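Local structure of membrane lipoprotein family protein (Aeropyrum pernix, 4PEV) at residues A171-N176 with V248-G253; Q210-N213 with G217-V220. The protein binds adenosine and probably serves as the solute-binding component of an ABC transporter that takes up nucleosides. One frame throughout, in Å; residues are numbered along the deposited sequence. Where two conformers were deposited one is given.

Contact 1. Residues A171-N176 with V248-G253; sequences ADIANN and VRVFYG
The chi1 angle of V250 (-175°) sets CG1 anti to the backbone N and places the other methyl, CG2, beside that N, while in I173 (chi1 -67°) it is CG2 that lies anti to the backbone N; the two CG2 methyls meet across the contact. This is helix-on-sheet packing in one lobe of the type I periplasmic binding protein fold, an alpha/beta architecture in which helices cover parallel strands. Helix 159-181 lies over strand 248-254, and of the 127 Å² buried between the segments about half comes from V250.

The side chains of I173 and V250 cross at about a right angle, their CG2 atoms 3.8 Å apart. V250 CG2 lies against I173 and A174; the V250 side chain also touches A170 of the same helix and I279 of the neighbouring strand 277-282, while I173 also reaches F277 of that strand. R249 breaks the regular strand geometry with a psi of -15°, and both R249 and V250 direct their CB atoms toward the helix; in the conformer given, the end of the R249 side chain then turns away. F251 lies instead against helix 233-245, so the strand is sandwiched between helical layers. A174 completes the fit: V250 CG2 stands 4.0 Å from A174 CB and 3.9 Å from A174 N, touching methyl and backbone together.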
ATOM      1  N   ALA C 171       7.539  11.458 -10.546  1.00 29.80           N
ATOM      2  CA  ALA C 171       7.767  12.206 -11.772  1.00 31.27           C
ATOM      3  C   ALA C 171       8.757  13.323 -11.520  1.00 30.79           C
ATOM      4  O   ALA C 171       9.564  13.646 -12.385  1.00 32.27           O
ATOM      5  CB  ALA C 171       6.465  12.782 -12.315  1.00 32.16           C
ATOM      6  N   ASP C 172       8.691  13.907 -10.333  1.00 30.43           N
ATOM      7  CA  ASP C 172       9.531  15.043  -9.999  1.00 31.82           C
ATOM      8  C   ASP C 172      10.947  14.616  -9.721  1.00 30.44           C
ATOM      9  O   ASP C 172      11.889  15.288 -10.137  1.00 31.41           O
ATOM     10  CB  ASP C 172       8.985  15.786  -8.782  1.00 33.50           C
ATOM     11  CG  ASP C 172       9.837  16.977  -8.403  1.00 35.83           C
ATOM     12  OD1 ASP C 172       9.966  17.934  -9.221  1.00 35.92           O
ATOM     13  OD2 ASP C 172      10.383  16.948  -7.276  1.00 38.20           O
ATOM     14  N   ILE C 173      11.101  13.506  -9.013  1.00 29.59           N
ATOM     15  CA  ILE C 173      12.424  12.975  -8.710  1.00 28.16           C
ATOM     16  C   ILE C 173      13.105  12.522  -9.985  1.00 27.86           C
ATOM     17  O   ILE C 173      14.306  12.691 -10.137  1.00 28.55           O
ATOM     18  CB  ILE C 173      12.349  11.797  -7.739  1.00 28.31           C
ATOM     19  CG1 ILE C 173      11.873  12.275  -6.369  1.00 28.98           C
ATOM     20  CG2 ILE C 173      13.703  11.109  -7.617  1.00 28.52           C
ATOM     21  CD1 ILE C 173      11.631  11.152  -5.373  1.00 30.42           C
ATOM     22  N   ALA C 174      12.336  11.957 -10.906  1.00 27.78           N
ATOM     23  CA  ALA C 174      12.879  11.491 -12.175  1.00 28.63           C
ATOM     24  C   ALA C 174      13.286  12.669 -13.060  1.00 30.01           C
ATOM     25  O   ALA C 174      14.318  12.642 -13.729  1.00 31.58           O
ATOM     26  CB  ALA C 174      11.852  10.629 -12.883  1.00 29.44           C
ATOM     27  N   ASN C 175      12.459  13.705 -13.066  1.00 30.55           N
ATOM     28  CA  ASN C 175      12.813  14.966 -13.693  1.00 31.34           C
ATOM     29  C   ASN C 175      14.128  15.547 -13.168  1.00 31.70           C
ATOM     30  O   ASN C 175      14.997  15.943 -13.952  1.00 31.76           O
ATOM     31  CB  ASN C 175      11.695  15.975 -13.461  1.00 33.63           C
ATOM     32  CG  ASN C 175      11.737  17.129 -14.433  1.00 34.16           C
ATOM     33  OD1 ASN C 175      12.246  16.991 -15.546  1.00 34.61           O
ATOM     34  ND2 ASN C 175      11.181  18.270 -14.027  1.00 32.53           N
ATOM     35  N   ASN C 176      14.281  15.595 -11.846  1.00 30.68           N
ATOM     36  CA  ASN C 176      15.522  16.107 -11.256  1.00 31.22           C
ATOM     37  C   ASN C 176      16.720  15.226 -11.562  1.00 31.32           C
ATOM     38  O   ASN C 176      17.827  15.731 -11.745  1.00 32.22           O
ATOM     39  CB  ASN C 176      15.407  16.263  -9.744  1.00 30.94           C
ATOM     40  CG  ASN C 176      14.269  17.169  -9.346  1.00 31.06           C
ATOM     41  OD1 ASN C 176      14.069  18.233  -9.924  1.00 29.58           O
ATOM     42  ND2 ASN C 176      13.502  16.742  -8.360  1.00 31.76           N
ATOM     43  N   VAL C 248      14.330   2.933 -15.958  1.00 30.66           N
ATOM     44  CA  VAL C 248      13.542   3.274 -14.773  1.00 28.14           C
ATOM     45  C   VAL C 248      14.510   3.612 -13.657  1.00 26.51           C
ATOM     46  O   VAL C 248      15.440   2.861 -13.398  1.00 25.45           O
ATOM     47  CB  VAL C 248      12.628   2.142 -14.295  1.00 29.11           C
ATOM     48  CG1 VAL C 248      11.854   2.585 -13.060  1.00 29.72           C
ATOM     49  CG2 VAL C 248      11.651   1.738 -15.384  1.00 30.08           C
ATOM     50  N   ARG C 249      14.287   4.750 -13.012  0.50 25.56           N
ATOM     51  CA  ARG C 249      15.162   5.229 -11.945  0.50 24.85           C
ATOM     52  C   ARG C 249      14.439   5.509 -10.622  0.50 24.51           C
ATOM     53  O   ARG C 249      15.079   5.655  -9.582  0.50 24.78           O
ATOM     54  CB  ARG C 249      15.888   6.487 -12.422  0.50 24.43           C
ATOM     55  CG  ARG C 249      16.937   6.222 -13.492  0.50 23.60           C
ATOM     56  CD  ARG C 249      18.184   5.576 -12.910  0.50 22.49           C
ATOM     57  NE  ARG C 249      19.286   5.564 -13.870  0.50 21.72           N
ATOM     58  CZ  ARG C 249      20.197   6.519 -13.978  0.50 20.36           C
ATOM     59  NH1 ARG C 249      20.148   7.571 -13.189  0.50 19.70           N
ATOM     60  NH2 ARG C 249      21.154   6.410 -14.880  0.50 20.07           N
ATOM     61  N   VAL C 250      13.117   5.591 -10.656  1.00 24.24           N
ATOM     62  CA  VAL C 250      12.329   5.780  -9.465  1.00 24.28           C
ATOM     63  C   VAL C 250      11.320   4.653  -9.394  1.00 24.25           C
ATOM     64  O   VAL C 250      10.567   4.429 -10.347  1.00 24.18           O
ATOM     65  CB  VAL C 250      11.602   7.113  -9.513  1.00 25.19           C
ATOM     66  CG1 VAL C 250      10.870   7.356  -8.198  1.00 25.99           C
ATOM     67  CG2 VAL C 250      12.599   8.227  -9.815  1.00 25.51           C
ATOM     68  N   PHE C 251      11.293   3.972  -8.251  1.00 24.23           N
ATOM     69  CA  PHE C 251      10.659   2.668  -8.117  1.00 24.24           C
ATOM     70  C   PHE C 251       9.638   2.603  -6.998  1.00 25.33           C
ATOM     71  O   PHE C 251      10.021   2.447  -5.838  1.00 25.35           O
ATOM     72  CB  PHE C 251      11.725   1.640  -7.797  1.00 24.14           C
ATOM     73  CG  PHE C 251      12.498   1.193  -8.975  1.00 23.67           C
ATOM     74  CD1 PHE C 251      13.641   1.855  -9.346  1.00 23.49           C
ATOM     75  CD2 PHE C 251      12.082   0.098  -9.698  1.00 23.82           C
ATOM     76  CE1 PHE C 251      14.377   1.435 -10.424  1.00 24.07           C
ATOM     77  CE2 PHE C 251      12.796  -0.326 -10.791  1.00 24.55           C
ATOM     78  CZ  PHE C 251      13.954   0.344 -11.157  1.00 24.61           C
ATOM     79  N   TYR C 252       8.351   2.661  -7.347  1.00 25.81           N
ATOM     80  CA  TYR C 252       7.261   2.559  -6.364  1.00 25.46           C
ATOM     81  C   TYR C 252       6.945   1.110  -6.034  1.00 26.22           C
ATOM     82  O   TYR C 252       6.627   0.320  -6.919  1.00 27.98           O
ATOM     83  CB  TYR C 252       6.011   3.234  -6.924  1.00 24.63           C
ATOM     84  CG  TYR C 252       4.867   3.407  -5.977  1.00 23.84           C
ATOM     85  CD1 TYR C 252       5.055   3.480  -4.601  1.00 24.42           C
ATOM     86  CD2 TYR C 252       3.577   3.569  -6.473  1.00 24.96           C
ATOM     87  CE1 TYR C 252       3.974   3.671  -3.747  1.00 25.32           C
ATOM     88  CE2 TYR C 252       2.487   3.772  -5.636  1.00 24.58           C
ATOM     89  CZ  TYR C 252       2.686   3.819  -4.279  1.00 24.94           C
ATOM     90  OH  TYR C 252       1.600   4.009  -3.461  1.00 25.48           O
ATOM     91  N   GLY C 253       6.990   0.763  -4.757  1.00 26.94           N
ATOM     92  CA  GLY C 253       6.762  -0.621  -4.334  1.00 27.10           C
ATOM     93  C   GLY C 253       5.317  -0.923  -4.031  1.00 26.57           C
ATOM     94  O   GLY C 253       4.814  -0.532  -3.001  1.00 26.84           O
TER

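Contact 2. Residues Q210-N213 with G217-V220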
ATOM      1  N   GLN C 210       1.113  12.000 -14.908  1.00 39.16           N
ATOM      2  CA  GLN C 210       0.618  12.808 -16.017  1.00 39.72           C
ATOM      3  C   GLN C 210       0.246  14.190 -15.535  1.00 41.25           C
ATOM      4  O   GLN C 210       0.420  15.163 -16.265  1.00 44.56           O
ATOM      5  CB  GLN C 210      -0.599  12.170 -16.669  1.00 41.08           C
ATOM      6  CG  GLN C 210      -0.329  10.853 -17.374  1.00 41.70           C
ATOM      7  CD  GLN C 210       0.588  11.023 -18.560  1.00 41.46           C
ATOM      8  OE1 GLN C 210       1.737  11.407 -18.403  1.00 43.01           O
ATOM      9  NE2 GLN C 210       0.085  10.738 -19.751  1.00 41.65           N
ATOM     10  N   TYR C 211      -0.264  14.270 -14.307  1.00 39.13           N
ATOM     11  CA  TYR C 211      -0.617  15.541 -13.699  1.00 39.00           C
ATOM     12  C   TYR C 211       0.636  16.395 -13.644  1.00 38.39           C
ATOM     13  O   TYR C 211       0.657  17.514 -14.144  1.00 40.34           O
ATOM     14  CB  TYR C 211      -1.183  15.302 -12.302  1.00 40.69           C
ATOM     15  CG  TYR C 211      -1.801  16.496 -11.595  1.00 42.74           C
ATOM     16  CD1 TYR C 211      -1.019  17.354 -10.825  1.00 44.79           C
ATOM     17  CD2 TYR C 211      -3.174  16.730 -11.644  1.00 43.94           C
ATOM     18  CE1 TYR C 211      -1.577  18.423 -10.148  1.00 45.83           C
ATOM     19  CE2 TYR C 211      -3.743  17.797 -10.968  1.00 46.08           C
ATOM     20  CZ  TYR C 211      -2.937  18.638 -10.220  1.00 48.07           C
ATOM     21  OH  TYR C 211      -3.478  19.710  -9.544  1.00 54.08           O
ATOM     22  N   TYR C 212       1.691  15.836 -13.064  1.00 37.57           N
ATOM     23  CA  TYR C 212       2.983  16.498 -12.990  1.00 35.65           C
ATOM     24  C   TYR C 212       3.449  16.938 -14.366  1.00 36.56           C
ATOM     25  O   TYR C 212       3.709  18.102 -14.575  1.00 35.45           O
ATOM     26  CB  TYR C 212       4.017  15.573 -12.366  1.00 34.18           C
ATOM     27  CG  TYR C 212       5.349  16.228 -12.195  1.00 33.88           C
ATOM     28  CD1 TYR C 212       5.609  17.032 -11.104  1.00 32.93           C
ATOM     29  CD2 TYR C 212       6.345  16.064 -13.142  1.00 34.71           C
ATOM     30  CE1 TYR C 212       6.836  17.642 -10.947  1.00 33.31           C
ATOM     31  CE2 TYR C 212       7.580  16.673 -12.997  1.00 34.23           C
ATOM     32  CZ  TYR C 212       7.819  17.459 -11.899  1.00 33.01           C
ATOM     33  OH  TYR C 212       9.050  18.053 -11.757  1.00 32.42           O
ATOM     34  N   ASN C 213       3.522  15.997 -15.303  1.00 39.46           N
ATOM     35  CA  ASN C 213       3.874  16.288 -16.698  1.00 39.90           C
ATOM     36  C   ASN C 213       3.123  17.443 -17.336  1.00 43.58           C
ATOM     37  O   ASN C 213       3.748  18.328 -17.927  1.00 48.32           O
ATOM     38  CB  ASN C 213       3.663  15.054 -17.556  1.00 37.77           C
ATOM     39  CG  ASN C 213       4.747  14.034 -17.363  1.00 36.10           C
ATOM     40  OD1 ASN C 213       5.845  14.350 -16.916  1.00 34.77           O
ATOM     41  ND2 ASN C 213       4.452  12.802 -17.711  1.00 35.95           N
ATOM     42  N   GLY C 217       5.122  20.665 -18.267  1.00 41.29           N
ATOM     43  CA  GLY C 217       5.701  20.546 -19.606  1.00 39.81           C
ATOM     44  C   GLY C 217       6.841  19.551 -19.681  1.00 40.66           C
ATOM     45  O   GLY C 217       7.809  19.763 -20.394  1.00 40.59           O
ATOM     46  N   THR C 218       6.732  18.467 -18.922  1.00 42.80           N
ATOM     47  CA  THR C 218       7.728  17.400 -18.927  1.00 42.73           C
ATOM     48  C   THR C 218       7.067  16.182 -19.523  1.00 43.20           C
ATOM     49  O   THR C 218       5.844  16.127 -19.581  1.00 43.80           O
ATOM     50  CB  THR C 218       8.197  17.085 -17.504  1.00 44.16           C
ATOM     51  OG1 THR C 218       7.064  17.018 -16.625  1.00 44.03           O
ATOM     52  CG2 THR C 218       9.138  18.173 -17.016  1.00 44.59           C
ATOM     53  N   ASP C 219       7.855  15.221 -19.991  1.00 44.21           N
ATOM     54  CA  ASP C 219       7.283  13.992 -20.540  1.00 44.69           C
ATOM     55  C   ASP C 219       7.918  12.781 -19.869  1.00 41.79           C
ATOM     56  O   ASP C 219       8.540  11.942 -20.529  1.00 42.32           O
ATOM     57  CB  ASP C 219       7.426  13.939 -22.071  1.00 47.91           C
ATOM     58  CG  ASP C 219       6.655  12.749 -22.711  1.00 54.83           C
ATOM     59  OD1 ASP C 219       5.664  12.233 -22.133  1.00 53.35           O
ATOM     60  OD2 ASP C 219       7.049  12.312 -23.814  1.00 64.46           O
ATOM     61  N   VAL C 220       7.752  12.701 -18.550  1.00 38.09           N
ATOM     62  CA  VAL C 220       8.303  11.604 -17.764  1.00 37.31           C
ATOM     63  C   VAL C 220       7.471  10.366 -18.025  1.00 38.03           C
ATOM     64  O   VAL C 220       6.261  10.387 -17.827  1.00 38.90           O
ATOM     65  CB  VAL C 220       8.259  11.894 -16.242  1.00 36.96           C
ATOM     66  CG1 VAL C 220       8.652  10.658 -15.441  1.00 35.57           C
ATOM     67  CG2 VAL C 220       9.145  13.081 -15.867  1.00 35.98           C
TER
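N213 uses both ends of its carboxamide to hold the backbone of V220: ND2 donates to V220 O at 3.0 Å (165°), and OD1 accepts from V220 N, also at 3.0 Å. The two bonds differ in quality of aim. V220 O lies in the amide plane of N213, whereas V220 N approaches OD1 from above its carbonyl plane, away from the lone pairs. A lone pair of OD1 is taken instead by T218 OG1, which donates in that plane at 2.9 Å. With two donors on OD1 and a second bond from ND2 to Q210 OE1 (3.1 Å), the amide of N213 is fixed in its rotation, and Q210, one helical turn earlier, helps hold it through OE1.

The main chain adds another link. T218 N donates to N213 O at 3.1 Å (153°), a 6→1 bond that, with G217 in the left-handed region, gives the C-terminal end of helix 196-214 features of a Schellman motif; the bond from G217 N to the same oxygen is weak. A worked example thus emerges of one asparagine organising a helix exit through backbone and side chain at once.

Packing is modest by comparison. With chi1 at 45°, T218 holds OG1 between its own N and carbonyl carbon, where it also lies obliquely beside the Y212 ring, 3.7 Å from CE2.

The turn leads into edge strand 222-226. Helix 159-181 borders it, with T218 on N175, V220 on A174 and Y212 OH bonded to N175 ND2, while helix 375-389 meets Y211 and Y212 through L380.

From the N terminus, helix 159-181 comes first and supplies one half of contact 1; the chain then runs through strand 186-191 and helix 196-214 before contact 2 closes a tight local turn into strand 222-226. Helix 233-245 follows, and strand 248-254 finally returns to helix 159-181, closing the 71-residue loop of contact 1. The short loop therefore lies wholly within the long one, and the two do not cross. Their centres are about 12 Å apart, and they touch directly: A171 CB packs on the Y212 ring and A171 O lies near V220 CG2. Helix 159-181 thus joins the sheet interior to the exit of helix 196-214.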